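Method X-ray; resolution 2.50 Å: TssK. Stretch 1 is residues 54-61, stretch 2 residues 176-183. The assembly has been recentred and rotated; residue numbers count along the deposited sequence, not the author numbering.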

# COMPACT_ATOMS: atom_id res chain seq x y z
N LEU A 54 32.70 0.27 20.20
CA LEU A 54 33.49 1.49 20.12
C LEU A 54 32.75 2.71 20.60
O LEU A 54 33.37 3.77 20.75
CB LEU A 54 33.96 1.73 18.69
CG LEU A 54 35.46 1.56 18.46
CD1 LEU A 54 35.85 0.11 18.56
CD2 LEU A 54 35.84 2.11 17.11
N LEU A 55 31.44 2.62 20.82
CA LEU A 55 30.73 3.76 21.38
C LEU A 55 31.34 4.17 22.70
O LEU A 55 31.27 5.34 23.08
CB LEU A 55 29.27 3.43 21.57
CG LEU A 55 28.47 3.63 20.31
CD1 LEU A 55 27.07 3.23 20.58
CD2 LEU A 55 28.56 5.07 19.92
N ARG A 56 31.95 3.22 23.38
CA ARG A 56 32.46 3.44 24.71
C ARG A 56 33.77 4.20 24.72
O ARG A 56 34.36 4.35 25.79
CB ARG A 56 32.63 2.11 25.41
CG ARG A 56 31.53 1.16 25.01
CD ARG A 56 31.46 -0.03 25.91
NE ARG A 56 32.64 -0.87 25.81
CZ ARG A 56 32.60 -2.19 25.88
NH1 ARG A 56 31.44 -2.81 26.04
NH2 ARG A 56 33.72 -2.90 25.78
N GLN A 57 34.23 4.68 23.59
CA GLN A 57 35.47 5.45 23.58
C GLN A 57 35.30 6.76 22.85
O GLN A 57 36.27 7.33 22.35
CB GLN A 57 36.60 4.64 22.96
CG GLN A 57 36.40 3.16 23.09
CD GLN A 57 37.42 2.37 22.29
OE1 GLN A 57 38.21 2.95 21.55
NE2 GLN A 57 37.39 1.04 22.41
N GLY A 58 34.07 7.27 22.78
CA GLY A 58 33.87 8.51 22.09
C GLY A 58 34.01 8.40 20.61
O GLY A 58 34.28 9.40 19.94
N LYS A 59 33.84 7.20 20.07
CA LYS A 59 33.99 6.96 18.64
C LYS A 59 32.67 6.49 18.06
O LYS A 59 32.00 5.62 18.63
CB LYS A 59 35.10 5.93 18.38
CG LYS A 59 36.52 6.47 18.62
CD LYS A 59 37.57 5.38 18.49
CE LYS A 59 38.93 5.84 19.03
NZ LYS A 59 39.64 6.79 18.14
N ILE A 60 32.29 7.09 16.94
CA ILE A 60 31.25 6.55 16.07
C ILE A 60 31.93 5.69 15.01
O ILE A 60 32.75 6.18 14.24
CB ILE A 60 30.44 7.66 15.42
CG1 ILE A 60 29.72 8.48 16.48
CG2 ILE A 60 29.46 7.05 14.45
CD1 ILE A 60 28.94 7.64 17.40
N ALA A 61 31.57 4.42 14.97
CA ALA A 61 32.11 3.52 13.97
C ALA A 61 31.01 2.67 13.36
O ALA A 61 30.14 2.16 14.07
CB ALA A 61 33.19 2.64 14.58
N GLY A 176 31.04 10.75 31.46
CA GLY A 176 32.31 11.01 32.09
C GLY A 176 33.39 10.04 31.65
O GLY A 176 34.54 10.43 31.47
N ASP A 177 33.03 8.78 31.46
CA ASP A 177 33.96 7.76 31.02
C ASP A 177 34.21 7.78 29.53
O ASP A 177 34.60 6.74 28.98
CB ASP A 177 33.47 6.37 31.44
CG ASP A 177 32.05 6.10 30.98
OD1 ASP A 177 31.63 6.66 29.95
OD2 ASP A 177 31.34 5.33 31.66
N ASN A 178 33.95 8.90 28.86
CA ASN A 178 34.15 9.09 27.43
C ASN A 178 33.23 8.24 26.55
O ASN A 178 33.28 8.38 25.33
CB ASN A 178 35.61 8.84 27.02
CG ASN A 178 36.48 10.03 27.26
OD1 ASN A 178 36.04 11.02 27.85
ND2 ASN A 178 37.73 9.95 26.83
N SER A 179 32.38 7.39 27.12
CA SER A 179 31.39 6.71 26.31
C SER A 179 30.33 7.69 25.84
O SER A 179 30.13 8.75 26.42
CB SER A 179 30.74 5.59 27.10
OG SER A 179 29.67 6.10 27.86
N LEU A 180 29.64 7.31 24.78
CA LEU A 180 28.63 8.15 24.17
C LEU A 180 27.26 7.52 24.31
O LEU A 180 27.11 6.31 24.18
CB LEU A 180 28.92 8.38 22.70
CG LEU A 180 30.30 8.90 22.31
CD1 LEU A 180 30.57 8.54 20.88
CD2 LEU A 180 30.41 10.37 22.52
N ARG A 181 26.26 8.35 24.60
CA ARG A 181 24.87 7.96 24.55
C ARG A 181 24.25 8.57 23.31
O ARG A 181 24.40 9.77 23.06
CB ARG A 181 24.10 8.40 25.80
CG ARG A 181 22.65 7.94 25.82
CD ARG A 181 21.99 8.29 27.14
NE ARG A 181 22.19 9.70 27.48
CZ ARG A 181 21.30 10.65 27.27
NH1 ARG A 181 20.12 10.36 26.74
NH2 ARG A 181 21.59 11.91 27.60
N LEU A 182 23.57 7.75 22.52
CA LEU A 182 23.00 8.18 21.26
C LEU A 182 21.50 8.36 21.37
O LEU A 182 20.83 7.68 22.15
CB LEU A 182 23.32 7.18 20.16
CG LEU A 182 24.79 6.99 19.86
CD1 LEU A 182 24.96 5.86 18.87
CD2 LEU A 182 25.36 8.25 19.32
N ASP A 183 20.97 9.26 20.57
CA ASP A 183 19.53 9.43 20.47
C ASP A 183 18.96 8.28 19.65
O ASP A 183 18.84 8.37 18.43
CB ASP A 183 19.18 10.77 19.87
CG ASP A 183 17.71 10.97 19.74
OD1 ASP A 183 16.94 10.11 20.21
OD2 ASP A 183 17.31 11.99 19.16

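Stretch 2 approaches the turn of stretch 1 through a loop that leads into a short strand, and the contact changes along its length from polar and backbone-mediated to apolar. Gly-176 makes no contact, and Asp-177 contributes mainly by shaping its own loop: its OD1 accepts hydrogen bonds from Ser-179 N (3.0 Å) and Ser-179 OG (2.9 Å), fixing the backbone just ahead of the strand.

Asn-178, with a positive phi of 66°, directs its carbonyl at the turn. Its O atom lies 2.9 Å from Gly-58 N, but the angle is too poor for a hydrogen bond; that amide instead makes a weak bond of 3.4 Å to Leu-55 O within its own turn. Gly-58 also has a positive phi, 71°, which favours glycine, and an ideal CB there would sit only 3.4 Å from Asn-178 O.

At Ser-179 the two backbones come close, its CA lying 3.8 Å from Arg-56 CA. Ser-179 CB packs 3.6 Å from Arg-56 CA, while the Arg-56 side chain starts out away from stretch 2. Ser-179 CA also makes a CA-H...O contact of 3.5 Å with Leu-55 O.

The same carbonyl accepts the one hydrogen bond between the stretches, from Leu-180 N to Leu-55 O (3.1 Å, 142° at the hydrogen). Leu-180 has the largest area covered by the other stretch. Although its CA-to-CB bond points sideways, its end comes nearer, placing CD1 3.5 Å from Gly-58 C, 3.9 Å from Ile-60 CD1 and 4.1 Å from Leu-55 CD2.

Arg-181 points away and makes no contact, as expected from the alternation of side chains along a strand. Leu-182 points toward stretch 1 and extends the apolar cluster: its CD1 lies 3.8 Å from Leu-55 CD1, and its CD2 4.1 Å from Ile-60 CD1. Asp-183 is out of reach.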